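Local coordinates for protein 2-oxoglutarate-dependent dioxygenase tropC (PDB 6XJJ) that uses iron and 2-oxoglutarate as a dioxygenase in the biosynthesis of fungal tropolones, at residues Ile251-Trp264 with Ala300-Val314. Residues are numbered along the deposited sequence; the frame is centred on the assembly and turned at random.
With FE (Fe (III) ion), chain B.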
ATOM      1  N   ILE A 251      -0.087   2.514   1.256  1.00 56.55           N
ATOM      2  CA  ILE A 251       0.910   3.504   0.858  1.00 57.26           C
ATOM      3  C   ILE A 251       1.664   2.929  -0.331  1.00 59.98           C
ATOM      4  O   ILE A 251       2.326   1.890  -0.206  1.00 62.20           O
ATOM      5  CB  ILE A 251       1.897   3.841   1.987  1.00 60.81           C
ATOM      6  CG1 ILE A 251       1.155   4.201   3.272  1.00 69.14           C
ATOM      7  CG2 ILE A 251       2.762   5.015   1.544  1.00 63.57           C
ATOM      8  CD1 ILE A 251       2.052   4.347   4.482  1.00 63.80           C
ATOM      9  N   LEU A 252       1.594   3.613  -1.468  1.00 57.49           N
ATOM     10  CA  LEU A 252       2.112   3.100  -2.725  1.00 68.56           C
ATOM     11  C   LEU A 252       3.257   3.983  -3.195  1.00 67.71           C
ATOM     12  O   LEU A 252       3.187   5.211  -3.089  1.00 61.81           O
ATOM     13  CB  LEU A 252       1.012   3.072  -3.797  1.00 80.81           C
ATOM     14  CG  LEU A 252       1.310   2.558  -5.207  1.00 64.22           C
ATOM     15  CD1 LEU A 252       1.449   1.039  -5.219  1.00 67.73           C
ATOM     16  CD2 LEU A 252       0.234   3.035  -6.179  1.00 77.06           C
ATOM     17  N   LEU A 253       4.304   3.354  -3.717  1.00 73.06           N
ATOM     18  CA  LEU A 253       5.415   4.053  -4.349  1.00 67.25           C
ATOM     19  C   LEU A 253       5.410   3.720  -5.833  1.00 77.06           C
ATOM     20  O   LEU A 253       5.657   2.569  -6.208  1.00 73.42           O
ATOM     21  CB  LEU A 253       6.747   3.649  -3.716  1.00 74.22           C
ATOM     22  CG  LEU A 253       8.021   4.200  -4.367  1.00 72.97           C
ATOM     23  CD1 LEU A 253       8.073   5.719  -4.286  1.00 82.40           C
ATOM     24  CD2 LEU A 253       9.259   3.582  -3.737  1.00 76.04           C
ATOM     25  N   GLN A 254       5.141   4.715  -6.672  1.00 82.73           N
ATOM     26  CA  GLN A 254       5.151   4.485  -8.105  1.00 78.54           C
ATOM     27  C   GLN A 254       6.523   4.845  -8.657  1.00 74.45           C
ATOM     28  O   GLN A 254       7.380   5.394  -7.960  1.00 91.88           O
ATOM     29  CB  GLN A 254       4.078   5.306  -8.809  1.00 83.74           C
ATOM     30  CG  GLN A 254       2.746   5.312  -8.158  1.00 80.00           C
ATOM     31  CD  GLN A 254       1.743   5.955  -9.050  1.00 95.07           C
ATOM     32  OE1 GLN A 254       2.013   6.151 -10.230  1.00125.98           O
ATOM     33  NE2 GLN A 254       0.709   6.518  -8.458  1.00 98.27           N
ATOM     34  N   GLN A 255       6.716   4.555  -9.936  1.00 88.80           N
ATOM     35  CA  GLN A 255       8.011   4.724 -10.572  1.00 75.87           C
ATOM     36  C   GLN A 255       7.951   5.924 -11.511  1.00 82.19           C
ATOM     37  O   GLN A 255       7.002   6.058 -12.290  1.00 84.83           O
ATOM     38  CB  GLN A 255       8.387   3.457 -11.338  1.00 78.66           C
ATOM     39  CG  GLN A 255       9.868   3.250 -11.529  1.00 89.82           C
ATOM     40  CD  GLN A 255      10.164   1.939 -12.218  1.00 94.45           C
ATOM     41  OE1 GLN A 255       9.247   1.212 -12.610  1.00 87.62           O
ATOM     42  NE2 GLN A 255      11.442   1.600 -12.323  1.00100.24           N
ATOM     43  N   LYS A 256       8.954   6.795 -11.426  1.00 90.76           N
ATOM     44  CA  LYS A 256       9.039   7.947 -12.318  1.00 91.94           C
ATOM     45  C   LYS A 256       9.033   7.506 -13.774  1.00100.42           C
ATOM     46  O   LYS A 256       9.883   6.716 -14.201  1.00 90.70           O
ATOM     47  CB  LYS A 256      10.299   8.759 -11.997  1.00 90.98           C
ATOM     48  CG  LYS A 256      10.657   9.879 -12.979  1.00102.10           C
ATOM     49  CD  LYS A 256      11.765  10.766 -12.399  1.00122.21           C
ATOM     50  CE  LYS A 256      12.512  11.565 -13.462  1.00122.69           C
ATOM     51  NZ  LYS A 256      11.633  12.414 -14.310  1.00123.38           N
ATOM     52  N   GLY A 257       8.063   8.014 -14.529  1.00 87.04           N
ATOM     53  CA  GLY A 257       7.928   7.713 -15.937  1.00 97.48           C
ATOM     54  C   GLY A 257       6.910   6.648 -16.296  1.00105.50           C
ATOM     55  O   GLY A 257       6.927   6.169 -17.437  1.00102.04           O
ATOM     56  N   THR A 258       6.031   6.262 -15.373  1.00105.35           N
ATOM     57  CA  THR A 258       5.006   5.266 -15.639  1.00 96.19           C
ATOM     58  C   THR A 258       3.639   5.838 -15.295  1.00 91.78           C
ATOM     59  O   THR A 258       3.519   6.823 -14.562  1.00 97.76           O
ATOM     60  CB  THR A 258       5.216   3.985 -14.820  1.00 93.64           C
ATOM     61  OG1 THR A 258       5.029   4.271 -13.427  1.00102.77           O
ATOM     62  CG2 THR A 258       6.611   3.445 -15.027  1.00 93.20           C
ATOM     63  N   LYS A 259       2.603   5.197 -15.824  1.00 92.22           N
ATOM     64  CA  LYS A 259       1.243   5.496 -15.406  1.00 99.93           C
ATOM     65  C   LYS A 259       0.441   4.203 -15.472  1.00 90.51           C
ATOM     66  O   LYS A 259       0.973   3.134 -15.791  1.00 83.83           O
ATOM     67  CB  LYS A 259       0.619   6.617 -16.255  1.00102.57           C
ATOM     68  CG  LYS A 259       0.340   6.272 -17.715  1.00111.62           C
ATOM     69  CD  LYS A 259      -0.134   7.495 -18.495  1.00114.98           C
ATOM     70  CE  LYS A 259      -0.692   7.116 -19.853  1.00115.40           C
ATOM     71  NZ  LYS A 259       0.180   6.157 -20.600  1.00118.61           N
ATOM     72  N   GLY A 260      -0.843   4.302 -15.141  1.00 77.69           N
ATOM     73  CA  GLY A 260      -1.704   3.138 -15.137  1.00 85.42           C
ATOM     74  C   GLY A 260      -2.723   3.168 -14.020  1.00 86.08           C
ATOM     75  O   GLY A 260      -3.850   2.699 -14.192  1.00 81.52           O
ATOM     76  N   LEU A 261      -2.346   3.728 -12.875  1.00 86.56           N
ATOM     77  CA  LEU A 261      -3.238   3.740 -11.725  1.00 81.40           C
ATOM     78  C   LEU A 261      -4.351   4.764 -11.923  1.00 83.46           C
ATOM     79  O   LEU A 261      -4.089   5.935 -12.216  1.00 82.90           O
ATOM     80  CB  LEU A 261      -2.452   4.054 -10.455  1.00 80.06           C
ATOM     81  CG  LEU A 261      -3.237   4.083  -9.140  1.00 83.03           C
ATOM     82  CD1 LEU A 261      -3.780   2.700  -8.819  1.00 74.14           C
ATOM     83  CD2 LEU A 261      -2.370   4.599  -8.001  1.00 75.26           C
ATOM     84  N   GLU A 262      -5.596   4.319 -11.756  1.00 73.37           N
ATOM     85  CA  GLU A 262      -6.752   5.197 -11.860  1.00 69.59           C
ATOM     86  C   GLU A 262      -7.793   4.802 -10.820  1.00 69.11           C
ATOM     87  O   GLU A 262      -7.855   3.655 -10.371  1.00 62.89           O
ATOM     88  CB  GLU A 262      -7.346   5.176 -13.278  1.00 81.75           C
ATOM     89  CG  GLU A 262      -7.747   3.801 -13.796  1.00 87.53           C
ATOM     90  CD  GLU A 262      -8.202   3.845 -15.245  1.00 78.32           C
ATOM     91  OE1 GLU A 262      -8.496   4.954 -15.741  1.00 81.67           O
ATOM     92  OE2 GLU A 262      -8.271   2.777 -15.885  1.00 90.15           O
ATOM     93  N   VAL A 263      -8.622   5.780 -10.454  1.00 72.88           N
ATOM     94  CA  VAL A 263      -9.501   5.703  -9.292  1.00 72.37           C
ATOM     95  C   VAL A 263     -10.910   6.082  -9.726  1.00 76.40           C
ATOM     96  O   VAL A 263     -11.097   7.065 -10.450  1.00 84.85           O
ATOM     97  CB  VAL A 263      -9.014   6.635  -8.157  1.00 81.10           C
ATOM     98  CG1 VAL A 263     -10.014   6.700  -7.002  1.00 72.91           C
ATOM     99  CG2 VAL A 263      -7.641   6.193  -7.640  1.00 72.27           C
ATOM    100  N   TRP A 264     -11.897   5.315  -9.272  1.00 79.57           N
ATOM    101  CA  TRP A 264     -13.285   5.569  -9.637  1.00 85.49           C
ATOM    102  C   TRP A 264     -13.892   6.610  -8.703  1.00 76.32           C
ATOM    103  O   TRP A 264     -13.893   6.431  -7.481  1.00 81.40           O
ATOM    104  CB  TRP A 264     -14.100   4.274  -9.587  1.00 85.11           C
ATOM    105  CG  TRP A 264     -15.573   4.491  -9.857  1.00 88.33           C
ATOM    106  CD1 TRP A 264     -16.577   4.547  -8.928  1.00 86.21           C
ATOM    107  CD2 TRP A 264     -16.202   4.679 -11.133  1.00 84.80           C
ATOM    108  NE1 TRP A 264     -17.784   4.756  -9.544  1.00 84.11           N
ATOM    109  CE2 TRP A 264     -17.584   4.840 -10.897  1.00 89.14           C
ATOM    110  CE3 TRP A 264     -15.734   4.723 -12.450  1.00 87.46           C
ATOM    111  CZ2 TRP A 264     -18.498   5.048 -11.928  1.00 85.75           C
ATOM    112  CZ3 TRP A 264     -16.648   4.928 -13.471  1.00 88.11           C
ATOM    113  CH2 TRP A 264     -18.012   5.088 -13.204  1.00 83.53           C
ATOM    114  N   ALA A 300     -12.215   3.630  -2.079  1.00 65.28           N
ATOM    115  CA  ALA A 300     -12.589   3.875  -3.461  1.00 63.10           C
ATOM    116  C   ALA A 300     -12.041   2.777  -4.362  1.00 72.66           C
ATOM    117  O   ALA A 300     -10.918   2.301  -4.172  1.00 59.93           O
ATOM    118  CB  ALA A 300     -12.077   5.241  -3.937  1.00 67.70           C
ATOM    119  N   ARG A 301     -12.843   2.375  -5.340  1.00 77.00           N
ATOM    120  CA  ARG A 301     -12.387   1.441  -6.358  1.00 67.55           C
ATOM    121  C   ARG A 301     -11.220   2.022  -7.151  1.00 73.39           C
ATOM    122  O   ARG A 301     -11.138   3.233  -7.380  1.00 72.35           O
ATOM    123  CB  ARG A 301     -13.568   1.090  -7.270  1.00 84.25           C
ATOM    124  CG  ARG A 301     -14.514   0.070  -6.628  1.00 88.15           C
ATOM    125  CD  ARG A 301     -15.901  -0.025  -7.253  1.00 92.60           C
ATOM    126  NE  ARG A 301     -15.913  -0.185  -8.708  1.00101.14           N
ATOM    127  CZ  ARG A 301     -16.549   0.626  -9.556  1.00 94.38           C
ATOM    128  NH1 ARG A 301     -17.275   1.642  -9.116  1.00 92.43           N
ATOM    129  NH2 ARG A 301     -16.491   0.400 -10.858  1.00 81.80           N
ATOM    130  N   HIS A 302     -10.292   1.149  -7.535  1.00 63.40           N
ATOM    131  CA  HIS A 302      -9.129   1.555  -8.309  1.00 58.47           C
ATOM    132  C   HIS A 302      -8.575   0.336  -9.028  1.00 65.29           C
ATOM    133  O   HIS A 302      -8.908  -0.808  -8.701  1.00 67.20           O
ATOM    134  CB  HIS A 302      -8.051   2.207  -7.427  1.00 83.85           C
ATOM    135  CG  HIS A 302      -7.564   1.343  -6.302  1.00 70.41           C
ATOM    136  ND1 HIS A 302      -8.263   1.193  -5.123  1.00 68.28           N
ATOM    137  CD2 HIS A 302      -6.444   0.589  -6.171  1.00 67.95           C
ATOM    138  CE1 HIS A 302      -7.597   0.385  -4.316  1.00 66.56           C
ATOM    139  NE2 HIS A 302      -6.490   0.001  -4.929  1.00 64.62           N
ATOM    140  N   ARG A 303      -7.723   0.602 -10.017  1.00 65.53           N
ATOM    141  CA  ARG A 303      -7.168  -0.437 -10.877  1.00 69.32           C
ATOM    142  C   ARG A 303      -5.938   0.134 -11.571  1.00 79.06           C
ATOM    143  O   ARG A 303      -5.630   1.325 -11.454  1.00 68.84           O
ATOM    144  CB  ARG A 303      -8.208  -0.915 -11.891  1.00 82.36           C
ATOM    145  CG  ARG A 303      -8.664   0.187 -12.826  1.00 81.23           C
ATOM    146  CD  ARG A 303      -9.731  -0.289 -13.765  1.00 83.09           C
ATOM    147  NE  ARG A 303     -10.121   0.750 -14.712  1.00 97.27           N
ATOM    148  CZ  ARG A 303     -11.110   0.623 -15.589  1.00 80.85           C
ATOM    149  NH1 ARG A 303     -11.813  -0.499 -15.632  1.00 73.60           N
ATOM    150  NH2 ARG A 303     -11.403   1.621 -16.411  1.00 79.20           N
ATOM    151  N   VAL A 304      -5.243  -0.724 -12.315  1.00 80.10           N
ATOM    152  CA  VAL A 304      -4.048  -0.338 -13.055  1.00 79.64           C
ATOM    153  C   VAL A 304      -4.180  -0.944 -14.444  1.00 81.15           C
ATOM    154  O   VAL A 304      -4.122  -2.172 -14.594  1.00 87.69           O
ATOM    155  CB  VAL A 304      -2.756  -0.816 -12.373  1.00 85.56           C
ATOM    156  CG1 VAL A 304      -1.527  -0.314 -13.126  1.00 80.76           C
ATOM    157  CG2 VAL A 304      -2.716  -0.383 -10.919  1.00 85.97           C
ATOM    158  N   TYR A 305      -4.360  -0.099 -15.458  1.00 76.99           N
ATOM    159  CA  TYR A 305      -4.421  -0.609 -16.820  1.00 93.75           C
ATOM    160  C   TYR A 305      -3.020  -0.865 -17.368  1.00 83.20           C
ATOM    161  O   TYR A 305      -2.013  -0.418 -16.816  1.00 79.50           O
ATOM    162  CB  TYR A 305      -5.182   0.349 -17.740  1.00 80.44           C
ATOM    163  CG  TYR A 305      -4.636   1.756 -17.831  1.00 72.53           C
ATOM    164  CD1 TYR A 305      -3.569   2.062 -18.668  1.00 75.87           C
ATOM    165  CD2 TYR A 305      -5.228   2.794 -17.123  1.00 72.92           C
ATOM    166  CE1 TYR A 305      -3.080   3.359 -18.763  1.00 79.19           C
ATOM    167  CE2 TYR A 305      -4.752   4.091 -17.216  1.00 73.58           C
ATOM    168  CZ  TYR A 305      -3.677   4.370 -18.038  1.00 81.92           C
ATOM    169  OH  TYR A 305      -3.198   5.660 -18.132  1.00 79.85           O
ATOM    170  N   ILE A 306      -2.968  -1.612 -18.463  1.00 93.54           N
ATOM    171  CA  ILE A 306      -1.702  -2.045 -19.043  1.00 86.11           C
ATOM    172  C   ILE A 306      -1.180  -0.943 -19.953  1.00 75.29           C
ATOM    173  O   ILE A 306      -1.954  -0.250 -20.621  1.00 82.21           O
ATOM    174  CB  ILE A 306      -1.872  -3.372 -19.805  1.00 81.24           C
ATOM    175  CG1 ILE A 306      -2.385  -4.459 -18.854  1.00 78.39           C
ATOM    176  CG2 ILE A 306      -0.537  -3.806 -20.420  1.00 80.18           C
ATOM    177  CD1 ILE A 306      -2.818  -5.731 -19.536  1.00 87.05           C
ATOM    178  N   THR A 307       0.138  -0.772 -19.970  1.00 88.27           N
ATOM    179  CA  THR A 307       0.792   0.236 -20.792  1.00 88.72           C
ATOM    180  C   THR A 307       1.959  -0.407 -21.525  1.00 90.33           C
ATOM    181  O   THR A 307       2.260  -1.591 -21.350  1.00 85.92           O
ATOM    182  CB  THR A 307       1.296   1.421 -19.954  1.00 87.21           C
ATOM    183  OG1 THR A 307       2.246   0.955 -18.985  1.00 96.64           O
ATOM    184  CG2 THR A 307       0.148   2.123 -19.245  1.00 82.85           C
ATOM    185  N   GLY A 308       2.625   0.395 -22.352  1.00 86.58           N
ATOM    186  CA  GLY A 308       3.806  -0.062 -23.053  1.00 91.91           C
ATOM    187  C   GLY A 308       5.085   0.035 -22.260  1.00102.84           C
ATOM    188  O   GLY A 308       6.084  -0.583 -22.642  1.00101.44           O
ATOM    189  N   GLU A 309       5.077   0.785 -21.162  1.00109.24           N
ATOM    190  CA  GLU A 309       6.266   0.981 -20.350  1.00106.52           C
ATOM    191  C   GLU A 309       6.308  -0.070 -19.250  1.00 98.88           C
ATOM    192  O   GLU A 309       5.270  -0.453 -18.700  1.00 96.19           O
ATOM    193  CB  GLU A 309       6.267   2.382 -19.738  1.00108.79           C
ATOM    194  CG  GLU A 309       6.140   3.499 -20.765  1.00124.17           C
ATOM    195  CD  GLU A 309       7.176   3.397 -21.868  1.00134.77           C
ATOM    196  OE1 GLU A 309       8.334   3.038 -21.563  1.00129.23           O
ATOM    197  OE2 GLU A 309       6.830   3.663 -23.041  1.00133.98           O
ATOM    198  N   ARG A 310       7.509  -0.550 -18.942  1.00 96.70           N
ATOM    199  CA  ARG A 310       7.666  -1.446 -17.808  1.00 94.26           C
ATOM    200  C   ARG A 310       7.436  -0.664 -16.524  1.00 88.65           C
ATOM    201  O   ARG A 310       7.882   0.480 -16.388  1.00 84.05           O
ATOM    202  CB  ARG A 310       9.052  -2.088 -17.812  1.00 99.01           C
ATOM    203  CG  ARG A 310       9.237  -3.187 -16.775  1.00 96.19           C
ATOM    204  CD  ARG A 310      10.627  -3.822 -16.878  1.00 79.11           C
ATOM    205  NE  ARG A 310      10.837  -4.458 -18.181  1.00 99.00           N
ATOM    206  CZ  ARG A 310      10.349  -5.649 -18.524  1.00 93.30           C
ATOM    207  NH1 ARG A 310       9.601  -6.331 -17.674  1.00 93.01           N
ATOM    208  NH2 ARG A 310      10.588  -6.154 -19.728  1.00 90.03           N
ATOM    209  N   ARG A 311       6.712  -1.276 -15.591  1.00 91.04           N
ATOM    210  CA  ARG A 311       6.248  -0.595 -14.389  1.00 97.20           C
ATOM    211  C   ARG A 311       6.543  -1.436 -13.156  1.00 92.69           C
ATOM    212  O   ARG A 311       6.227  -2.632 -13.112  1.00 80.40           O
ATOM    213  CB  ARG A 311       4.744  -0.281 -14.476  1.00 86.23           C
ATOM    214  CG  ARG A 311       4.131   0.334 -13.208  1.00 97.97           C
ATOM    215  CD  ARG A 311       2.653   0.678 -13.405  1.00 91.39           C
ATOM    216  NE  ARG A 311       1.934   0.882 -12.144  1.00 83.07           N
ATOM    217  CZ  ARG A 311       1.874   2.018 -11.454  1.00 88.35           C
ATOM    218  NH1 ARG A 311       2.494   3.115 -11.876  1.00100.92           N
ATOM    219  NH2 ARG A 311       1.178   2.049 -10.323  1.00 78.14           N
ATOM    220  N   TYR A 312       7.160  -0.794 -12.169  1.00 86.34           N
ATOM    221  CA  TYR A 312       7.339  -1.324 -10.828  1.00 84.61           C
ATOM    222  C   TYR A 312       6.566  -0.455  -9.846  1.00 87.48           C
ATOM    223  O   TYR A 312       6.314   0.728 -10.098  1.00 90.41           O
ATOM    224  CB  TYR A 312       8.820  -1.344 -10.451  1.00 82.52           C
ATOM    225  CG  TYR A 312       9.640  -2.302 -11.279  1.00 83.91           C
ATOM    226  CD1 TYR A 312       9.386  -3.664 -11.261  1.00 80.71           C
ATOM    227  CD2 TYR A 312      10.626  -1.833 -12.132  1.00 87.59           C
ATOM    228  CE1 TYR A 312      10.132  -4.539 -12.028  1.00 79.14           C
ATOM    229  CE2 TYR A 312      11.368  -2.697 -12.909  1.00 81.23           C
ATOM    230  CZ  TYR A 312      11.115  -4.047 -12.857  1.00 68.66           C
ATOM    231  OH  TYR A 312      11.855  -4.910 -13.632  1.00 78.20           O
ATOM    232  N   SER A 313       6.174  -1.056  -8.730  1.00 78.94           N
ATOM    233  CA  SER A 313       5.604  -0.292  -7.632  1.00 84.47           C
ATOM    234  C   SER A 313       5.758  -1.098  -6.351  1.00 71.19           C
ATOM    235  O   SER A 313       5.909  -2.322  -6.377  1.00 73.07           O
ATOM    236  CB  SER A 313       4.138   0.064  -7.901  1.00 76.76           C
ATOM    237  OG  SER A 313       3.341  -1.096  -8.037  1.00 77.96           O
ATOM    238  N   VAL A 314       5.754  -0.388  -5.226  1.00 78.62           N
ATOM    239  CA  VAL A 314       5.838  -1.003  -3.907  1.00 75.38           C
ATOM    240  C   VAL A 314       4.610  -0.574  -3.122  1.00 70.12           C
ATOM    241  O   VAL A 314       4.383   0.625  -2.912  1.00 77.31           O
ATOM    242  CB  VAL A 314       7.129  -0.620  -3.169  1.00 69.73           C
ATOM    243  CG1 VAL A 314       7.127  -1.208  -1.766  1.00 71.53           C
ATOM    244  CG2 VAL A 314       8.338  -1.111  -3.944  1.00 67.58           C
TER
HETATM  245 FE    FE B1000      -4.924  -1.865  -4.355  1.00 83.53          FE
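Leu-253 and Val-314 trade two backbone hydrogen bonds as an antiparallel pair, and Glu-262 and Arg-303 repeat the exchange where the two segments meet again in the second of two beta sheets. The register shifts by two residues between these pairings, across the loops between them, one of which holds the type II turn Gln-255 to Thr-258. Beyond Glu-262, the N of Trp-264 donates to the O of Arg-301 at 2.9 Å. Polar side chains help bridge the looped middle. Gln-255, extended with CG opposite its backbone N (chi1 -155°), accepts a hydrogen bond from Tyr-312 N at 2.9 Å on OE1, with NE2 at the edge of the tyrosine ring and the amide and ring planes 47° apart. Arg-311, predicted to bind 2-oxoglutarate, reaches across Thr-258 at about a right angle, NH1 making a weak bond to OG1 at 3.2 Å.

Charge and aromatic contacts accompany the strand pair 261-264 and 302-304. Arg-303 NE approaches Glu-262 OE2 from above the carboxylate plane, 3.0 Å away, in a salt bridge, while the guanidinium of Arg-301 sits over the five-membered ring of Trp-264 in a cation-pi contact and keeps a salt bridge to Asp-242. The CA of Gly-260 rests 3.7 Å from the centroid of the Tyr-305 ring, a CH-pi contact over its face.

On the face opposite Glu-262 and Arg-303, Leu-261 CD1 packs on Val-304 CG2, beside His-302. That ring donates from ND1 to the O of Ala-300 at 3.0 Å, in its own plane, which, together with the iron bond of NE2, would hold the ring in place; His-243 and Asp-245 complete the facial triad of this family. The family fold is a double-stranded beta-helix, with the iron between its two sheets. Strand 249-253 runs between 281-285 and 311-318, Tyr-181 of helix 171-204 packs against Leu-253 and Val-314, and strand 261-265 runs between 270-273 and 302-304.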